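Local coordinates for protein aldehyde dehydrogenase (Burkholderia cenocepacia, PDB 4O6R) that binds adenosine monophosphate and probably oxidises aldehydes with NAD(P)+ as cofactor, at residues A[189-192]-A[193-197]; A[426-429]-A[430-434]; A[304-307]-A[308-311]. All coordinates share one frame; numbering follows the deposited sequence.

Contact 1 of 3, residues A[189-192]-A[193-197]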
loop_
_atom_site.group_PDB
_atom_site.type_symbol
_atom_site.label_atom_id
_atom_site.label_comp_id
_atom_site.label_asym_id
_atom_site.label_seq_id
_atom_site.Cartn_x
_atom_site.Cartn_y
_atom_site.Cartn_z
ATOM N N THR A 189 10.112 -3.277 -33.182
ATOM C CA THR A 189 8.989 -3.919 -32.538
ATOM C C THR A 189 8.782 -5.352 -33.023
ATOM O O THR A 189 8.479 -6.258 -32.250
ATOM C CB THR A 189 7.706 -3.097 -32.779
ATOM O OG1 THR A 189 7.897 -1.792 -32.247
ATOM C CG2 THR A 189 6.519 -3.741 -32.084
ATOM N N LEU A 190 8.956 -5.545 -34.321
ATOM C CA LEU A 190 8.895 -6.869 -34.905
ATOM C C LEU A 190 10.049 -7.760 -34.380
ATOM O O LEU A 190 9.867 -8.949 -34.181
ATOM C CB LEU A 190 8.897 -6.751 -36.433
ATOM C CG LEU A 190 7.688 -6.020 -37.011
ATOM C CD1 LEU A 190 7.735 -6.049 -38.526
ATOM C CD2 LEU A 190 6.396 -6.685 -36.565
ATOM N N ARG A 191 11.235 -7.195 -34.159
ATOM C CA ARG A 191 12.319 -7.957 -33.536
ATOM C C ARG A 191 12.028 -8.292 -32.071
ATOM O O ARG A 191 12.314 -9.396 -31.621
ATOM C CB ARG A 191 13.658 -7.211 -33.658
ATOM C CG ARG A 191 14.884 -7.930 -33.091
ATOM C CD ARG A 191 15.091 -9.322 -33.677
ATOM N NE ARG A 191 16.292 -9.968 -33.113
ATOM C CZ ARG A 191 16.416 -11.255 -32.800
ATOM N NH1 ARG A 191 15.417 -12.120 -33.006
ATOM N NH2 ARG A 191 17.565 -11.690 -32.281
ATOM N N ILE A 192 11.440 -7.342 -31.333
ATOM C CA ILE A 192 11.046 -7.600 -29.955
ATOM C C ILE A 192 10.085 -8.789 -29.880
ATOM O O ILE A 192 10.267 -9.670 -29.047
ATOM C CB ILE A 192 10.421 -6.348 -29.307
ATOM C CG1 ILE A 192 11.499 -5.317 -29.030
ATOM C CG2 ILE A 192 9.654 -6.670 -28.020
ATOM C CD1 ILE A 192 12.548 -5.777 -28.019
ATOM N N VAL A 193 9.053 -8.821 -30.717
ATOM C CA VAL A 193 8.079 -9.900 -30.587
ATOM C C VAL A 193 8.684 -11.218 -31.007
ATOM O O VAL A 193 8.278 -12.270 -30.493
ATOM C CB VAL A 193 6.731 -9.602 -31.279
ATOM C CG1 VAL A 193 6.853 -9.728 -32.785
ATOM C CG2 VAL A 193 5.652 -10.530 -30.752
ATOM N N GLU A 194 9.636 -11.178 -31.937
ATOM C CA GLU A 194 10.412 -12.369 -32.288
ATOM C C GLU A 194 11.177 -12.891 -31.066
ATOM O O GLU A 194 11.177 -14.103 -30.801
ATOM C CB GLU A 194 11.389 -12.077 -33.444
ATOM C CG GLU A 194 12.005 -13.344 -34.006
ATOM C CD GLU A 194 12.931 -13.083 -35.148
ATOM O OE1 GLU A 194 13.599 -12.020 -35.178
ATOM O OE2 GLU A 194 12.983 -13.969 -36.018
ATOM N N LEU A 195 11.817 -11.988 -30.316
ATOM C CA LEU A 195 12.505 -12.398 -29.084
ATOM C C LEU A 195 11.521 -12.951 -28.069
ATOM O O LEU A 195 11.823 -13.935 -27.409
ATOM C CB LEU A 195 13.311 -11.255 -28.442
ATOM C CG LEU A 195 14.495 -10.757 -29.265
ATOM C CD1 LEU A 195 15.133 -9.503 -28.683
ATOM C CD2 LEU A 195 15.527 -11.850 -29.391
ATOM N N MET A 196 10.358 -12.307 -27.934
ATOM C CA MET A 196 9.293 -12.828 -27.084
ATOM C C MET A 196 8.943 -14.288 -27.402
ATOM O O MET A 196 8.839 -15.121 -26.491
ATOM C CB MET A 196 8.044 -11.930 -27.176
ATOM C CG MET A 196 8.228 -10.589 -26.481
ATOM S SD MET A 196 6.781 -9.577 -26.808
ATOM C CE MET A 196 6.833 -8.487 -25.388
ATOM N N ALA A 197 8.809 -14.612 -28.690
ATOM C CA ALA A 197 8.516 -15.968 -29.098
ATOM C C ALA A 197 9.668 -16.869 -28.701
ATOM O O ALA A 197 9.456 -17.955 -28.152
ATOM C CB ALA A 197 8.278 -16.034 -30.603
#
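Arg191 and Glu194, one turn apart on helix 187-199, are joined by a salt bridge in which NH1 of Arg191 lies 2.8 Å from OE1 of Glu194. The two flat groups stand almost perpendicular, their planes 83° apart. NH1 meets OE1 from above the carboxylate plane, while OE1 sits near the guanidinium edge but tilted from its plane, and the N-H points somewhat off line, at 136°. The bend of the arginine makes this possible: its CG is anti to the backbone N, and a turn at chi2 (55°) swings the rest of the chain along the helix toward the next turn. Glu194 reaches out extended beyond CG. Next to the bridge, CD2 of Leu195 lies over one face of the guanidinium, 3.5 Å from NH2 of Arg191 and displaced toward the rim, so the cation has carbon over that face and carboxylate at its edge. The grip is shared: NH1 of Arg191 also pairs with OE2 of Glu198, another turn on, and OE2 of Glu194 accepts from NE2 of Gln10. On the buried side of the helix, CG2 of Ile192 makes an apolar approach to SD of Met196 at 4.3 Å, and the CG1 methyl of Val193 lies against the backbone carbonyl O of Leu190, 3.4 Å away. The backbone bonds run i to i+4, for example N of Met196 to O of Ile192 at 2.9 Å. The side chain of Thr189 is about 10 Å from the bound AMP. Helix 187-199 is the crossover of the beta-alpha-beta unit between strands 176-180 and 206-208. Thr189, Ile192 and Met196 touch helix 159-172, Leu190 and Val193 touch strand 206-208, and Ile192, Leu195 and Met196 reach helix 69-85.

Contact 2 of 3, residues A[426-429]-A[430-434]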
loop_
_atom_site.group_PDB
_atom_site.type_symbol
_atom_site.label_atom_id
_atom_site.label_comp_id
_atom_site.label_asym_id
_atom_site.label_seq_id
_atom_site.Cartn_x
_atom_site.Cartn_y
_atom_site.Cartn_z
ATOM N N ASP A 426 17.647 26.999 -4.173
ATOM C CA ASP A 426 16.850 27.393 -3.027
ATOM C C ASP A 426 15.872 26.273 -2.714
ATOM O O ASP A 426 15.039 25.919 -3.542
ATOM C CB ASP A 426 16.044 28.646 -3.296
ATOM C CG ASP A 426 15.337 29.141 -2.061
ATOM O OD1 ASP A 426 16.040 29.612 -1.099
ATOM O OD2 ASP A 426 14.107 28.984 -1.997
ATOM N N LEU A 427 16.016 25.742 -1.511
ATOM C CA LEU A 427 15.197 24.676 -0.978
ATOM C C LEU A 427 13.697 24.929 -1.092
ATOM O O LEU A 427 13.002 24.125 -1.704
ATOM C CB LEU A 427 15.558 24.476 0.494
ATOM C CG LEU A 427 14.737 23.446 1.290
ATOM C CD1 LEU A 427 14.822 22.047 0.697
ATOM C CD2 LEU A 427 15.191 23.401 2.705
ATOM N N SER A 428 13.209 26.019 -0.484
ATOM C CA SER A 428 11.757 26.288 -0.477
ATOM C C SER A 428 11.209 26.464 -1.895
ATOM O O SER A 428 10.187 25.895 -2.253
ATOM C CB SER A 428 11.420 27.513 0.369
ATOM O OG SER A 428 11.794 27.293 1.722
ATOM N N ARG A 429 11.916 27.230 -2.710
ATOM C CA ARG A 429 11.462 27.506 -4.073
ATOM C C ARG A 429 11.305 26.206 -4.847
ATOM O O ARG A 429 10.316 26.034 -5.535
ATOM C CB ARG A 429 12.437 28.409 -4.817
ATOM C CG ARG A 429 12.102 28.584 -6.308
ATOM C CD ARG A 429 13.244 29.279 -7.011
ATOM N NE ARG A 429 13.265 30.698 -6.740
ATOM C CZ ARG A 429 14.340 31.469 -6.650
ATOM N NH1 ARG A 429 15.573 30.989 -6.722
ATOM N NH2 ARG A 429 14.163 32.760 -6.457
ATOM N N ALA A 430 12.277 25.297 -4.730
ATOM C CA ALA A 430 12.220 24.041 -5.482
ATOM C C ALA A 430 10.906 23.299 -5.241
ATOM O O ALA A 430 10.204 22.928 -6.202
ATOM C CB ALA A 430 13.422 23.149 -5.146
ATOM N N HIS A 431 10.553 23.116 -3.977
ATOM C CA HIS A 431 9.389 22.315 -3.660
ATOM C C HIS A 431 8.088 23.076 -3.920
ATOM O O HIS A 431 7.091 22.481 -4.330
ATOM C CB HIS A 431 9.438 21.798 -2.220
ATOM C CG HIS A 431 10.590 20.886 -1.964
ATOM N ND1 HIS A 431 10.654 19.596 -2.457
ATOM C CD2 HIS A 431 11.752 21.095 -1.312
ATOM C CE1 HIS A 431 11.799 19.051 -2.105
ATOM N NE2 HIS A 431 12.485 19.944 -1.419
ATOM N N ARG A 432 8.116 24.378 -3.657
ATOM C CA ARG A 432 6.948 25.223 -3.852
ATOM C C ARG A 432 6.592 25.284 -5.338
ATOM O O ARG A 432 5.436 25.093 -5.730
ATOM C CB ARG A 432 7.259 26.631 -3.326
ATOM C CG ARG A 432 6.098 27.584 -3.383
ATOM C CD ARG A 432 6.515 29.006 -3.018
ATOM N NE ARG A 432 7.092 29.105 -1.682
ATOM C CZ ARG A 432 8.325 29.525 -1.370
ATOM N NH1 ARG A 432 9.221 29.893 -2.295
ATOM N NH2 ARG A 432 8.687 29.537 -0.088
ATOM N N MET A 433 7.595 25.580 -6.164
ATOM C CA MET A 433 7.375 25.616 -7.610
ATOM C C MET A 433 6.927 24.234 -8.127
ATOM O O MET A 433 6.000 24.157 -8.950
ATOM C CB MET A 433 8.626 26.028 -8.370
ATOM C CG MET A 433 9.002 27.494 -8.256
ATOM S SD MET A 433 7.930 28.680 -9.096
ATOM C CE MET A 433 8.025 28.140 -10.789
ATOM N N ALA A 434 7.569 23.160 -7.670
ATOM C CA ALA A 434 7.182 21.812 -8.157
ATOM C C ALA A 434 5.690 21.528 -7.899
ATOM O O ALA A 434 5.008 20.916 -8.733
ATOM C CB ALA A 434 8.068 20.720 -7.567
HETATM O O HOH W 1 12.023 30.923 -1.834
#
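Arg432 folds back over Ser428 on the first turns of helix 427-436, its NH2 3.4 Å from CB of Ser428 and one guanidinium face over O of Ser428. The arginine leaves the helix with CG anti to the backbone N, then bends at chi3 (-59°) toward the N terminus; its NE forms a salt bridge with Asp487 of the third subunit. At the guanidinium edge lies a water that accepts from NH1 of Arg432 at 3.0 Å and donates to OD2 of Asp426 at 2.9 Å. Asp426 is the N-cap: the same OD2 takes the N-H of Arg429 at 2.9 Å, on the anti side of the carboxylate and 22° out of its plane. One oxygen thus caps the helix and holds the water. Arg429 also bends at chi3, but its NE pairs with Asp404. Its CG runs alongside that of Met433, 3.8 Å away, the two side chains pointing the same way before the methionine curls at chi2 and chi3. On another side of the helix, CD1 of Leu427 meets the imidazole of His431 at its edge, in plane, 3.8 Å from NE2. The ring is fixed by other chains: ND1 bonds to Tyr141 OH of the fourth subunit and NE2 to NE2 of His431 of the second. Main-chain bonding is uneven, with N of His431 only weakly bonded to O of Leu427. Helix 427-436 connects strands 421-423 and 441-444 in a beta-alpha-beta unit. Ala430 and Ala434 pack on strand 441-444, Arg429 and Met433 on the loop residue Phe265, and Leu427, Ser428 and His431 on neighbouring subunits, placing the helix at the junction of the tetramer.

Contact 3 of 3, residues A[304-307]-A[308-311]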
loop_
_atom_site.group_PDB
_atom_site.type_symbol
_atom_site.label_atom_id
_atom_site.label_comp_id
_atom_site.label_asym_id
_atom_site.label_seq_id
_atom_site.Cartn_x
_atom_site.Cartn_y
_atom_site.Cartn_z
ATOM N N ALA A 304 23.888 35.547 -20.215
ATOM C CA ALA A 304 25.009 34.681 -19.889
ATOM C C ALA A 304 24.748 33.216 -20.294
ATOM O O ALA A 304 25.565 32.597 -20.999
ATOM C CB ALA A 304 25.299 34.758 -18.400
ATOM N N PHE A 305 23.600 32.704 -19.876
ATOM C CA PHE A 305 23.164 31.368 -20.212
ATOM C C PHE A 305 23.118 31.158 -21.733
ATOM O O PHE A 305 23.668 30.189 -22.256
ATOM C CB PHE A 305 21.788 31.143 -19.638
ATOM C CG PHE A 305 21.323 29.709 -19.723
ATOM C CD1 PHE A 305 20.892 29.178 -20.928
ATOM C CD2 PHE A 305 21.307 28.908 -18.588
ATOM C CE1 PHE A 305 20.467 27.863 -21.013
ATOM C CE2 PHE A 305 20.892 27.599 -18.676
ATOM C CZ PHE A 305 20.464 27.078 -19.874
ATOM N N LEU A 306 22.475 32.088 -22.434
ATOM C CA LEU A 306 22.294 31.935 -23.863
ATOM C C LEU A 306 23.606 31.964 -24.618
ATOM O O LEU A 306 23.774 31.217 -25.556
ATOM C CB LEU A 306 21.332 32.982 -24.400
ATOM C CG LEU A 306 19.870 32.787 -23.973
ATOM C CD1 LEU A 306 19.048 34.014 -24.314
ATOM C CD2 LEU A 306 19.272 31.531 -24.626
ATOM N N GLU A 307 24.551 32.804 -24.214
ATOM C CA GLU A 307 25.806 32.836 -24.934
ATOM C C GLU A 307 26.486 31.471 -24.901
ATOM O O GLU A 307 27.017 30.993 -25.931
ATOM C CB GLU A 307 26.727 33.923 -24.391
ATOM C CG GLU A 307 27.961 34.130 -25.239
ATOM C CD GLU A 307 28.837 35.251 -24.717
ATOM O OE1 GLU A 307 28.555 35.757 -23.602
ATOM O OE2 GLU A 307 29.817 35.608 -25.409
ATOM N N ARG A 308 26.466 30.830 -23.737
ATOM C CA ARG A 308 27.067 29.516 -23.615
ATOM C C ARG A 308 26.205 28.413 -24.278
ATOM O O ARG A 308 26.719 27.534 -24.940
ATOM C CB ARG A 308 27.323 29.197 -22.137
ATOM C CG ARG A 308 28.449 30.061 -21.575
ATOM C CD ARG A 308 28.400 30.129 -20.074
ATOM N NE ARG A 308 28.777 28.846 -19.489
ATOM C CZ ARG A 308 28.830 28.599 -18.185
ATOM N NH1 ARG A 308 28.462 29.510 -17.299
ATOM N NH2 ARG A 308 29.186 27.409 -17.773
ATOM N N PHE A 309 24.905 28.494 -24.085
ATOM C CA PHE A 309 23.955 27.516 -24.622
ATOM C C PHE A 309 23.900 27.517 -26.149
ATOM O O PHE A 309 23.894 26.440 -26.776
ATOM C CB PHE A 309 22.573 27.799 -24.037
ATOM C CG PHE A 309 21.494 26.853 -24.485
ATOM C CD1 PHE A 309 21.585 25.507 -24.243
ATOM C CD2 PHE A 309 20.374 27.335 -25.097
ATOM C CE1 PHE A 309 20.587 24.632 -24.650
ATOM C CE2 PHE A 309 19.347 26.482 -25.487
ATOM C CZ PHE A 309 19.458 25.137 -25.282
ATOM N N VAL A 310 23.882 28.718 -26.740
ATOM C CA VAL A 310 23.919 28.857 -28.198
ATOM C C VAL A 310 25.237 28.284 -28.744
ATOM O O VAL A 310 25.242 27.532 -29.707
ATOM C CB VAL A 310 23.713 30.324 -28.638
ATOM C CG1 VAL A 310 23.971 30.485 -30.113
ATOM C CG2 VAL A 310 22.291 30.774 -28.352
ATOM N N ALA A 311 26.347 28.573 -28.079
ATOM C CA ALA A 311 27.637 28.024 -28.513
ATOM C C ALA A 311 27.630 26.517 -28.490
ATOM O O ALA A 311 28.015 25.901 -29.466
ATOM C CB ALA A 311 28.793 28.574 -27.692
#
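Phe305 and Phe309 form an aromatic pair one turn apart along helix 302-315, on the side of the helix that packs against the seven-stranded sheet and helix 270-282. The rings are set obliquely, with centroids 5.6 Å apart and planes at 51°. Between the side chains, the closest approach is CE1 of Phe305 against CB of Phe309, at 3.7 Å; the same corner of the first ring also leans on CG of the second. The i to i+4 spacing puts both on the same side of the helix, and a shared first torsion, CG anti to the backbone N, places each ring beside its own carbonyl carbon. Leu306 adds CD2 at the edge of the Phe309 ring, 4.4 Å from CD2 of Phe309. Around these side chains, Phe305 and Phe309 meet Leu295 of strand 294-298 and Ala277 of helix 270-282, while Leu306 reaches Val398 of strand 395-401. Phe309 and Val310 also press on Ile376 of strand 375-378. In the backbone, N of Phe309 to O of Phe305 and N of Val310 to O of Leu306 are both 2.8 Å, whereas the bonds from N of Arg308 and N of Ala311 are weak, at 3.4 Å to O of Ala304 and 3.3 Å to O of Glu307. Arg308 turns its NH2 to a glycerol probably left from crystallisation. The helix is therefore amphipathic here: carbon-to-carbon packing joins it to the sheet, and Glu307 and Arg308 lie on the exposed side.

In the fold
All three contacts are local, each within one helix or at its N-cap, so none closes a long loop; they follow in series and neither nest nor cross. From the N terminus, contact 1 comes first, in the crossover helix of the beta-alpha-beta unit of strands 176-180 and 206-208, beside the AMP site. Contact 3 follows, on a helix packed against the seven-stranded sheet. Contact 2 comes last, in the crossover helix joining strands 421-423 and 441-444 at one end of that same sheet. Contacts 2 and 3 thus belong to one sheet, their centres about 25 Å apart. Contact 1 lies across the chain's centre from both, its centre about 44 Å from each of theirs. Of the three, contact 2 alone touches other subunits.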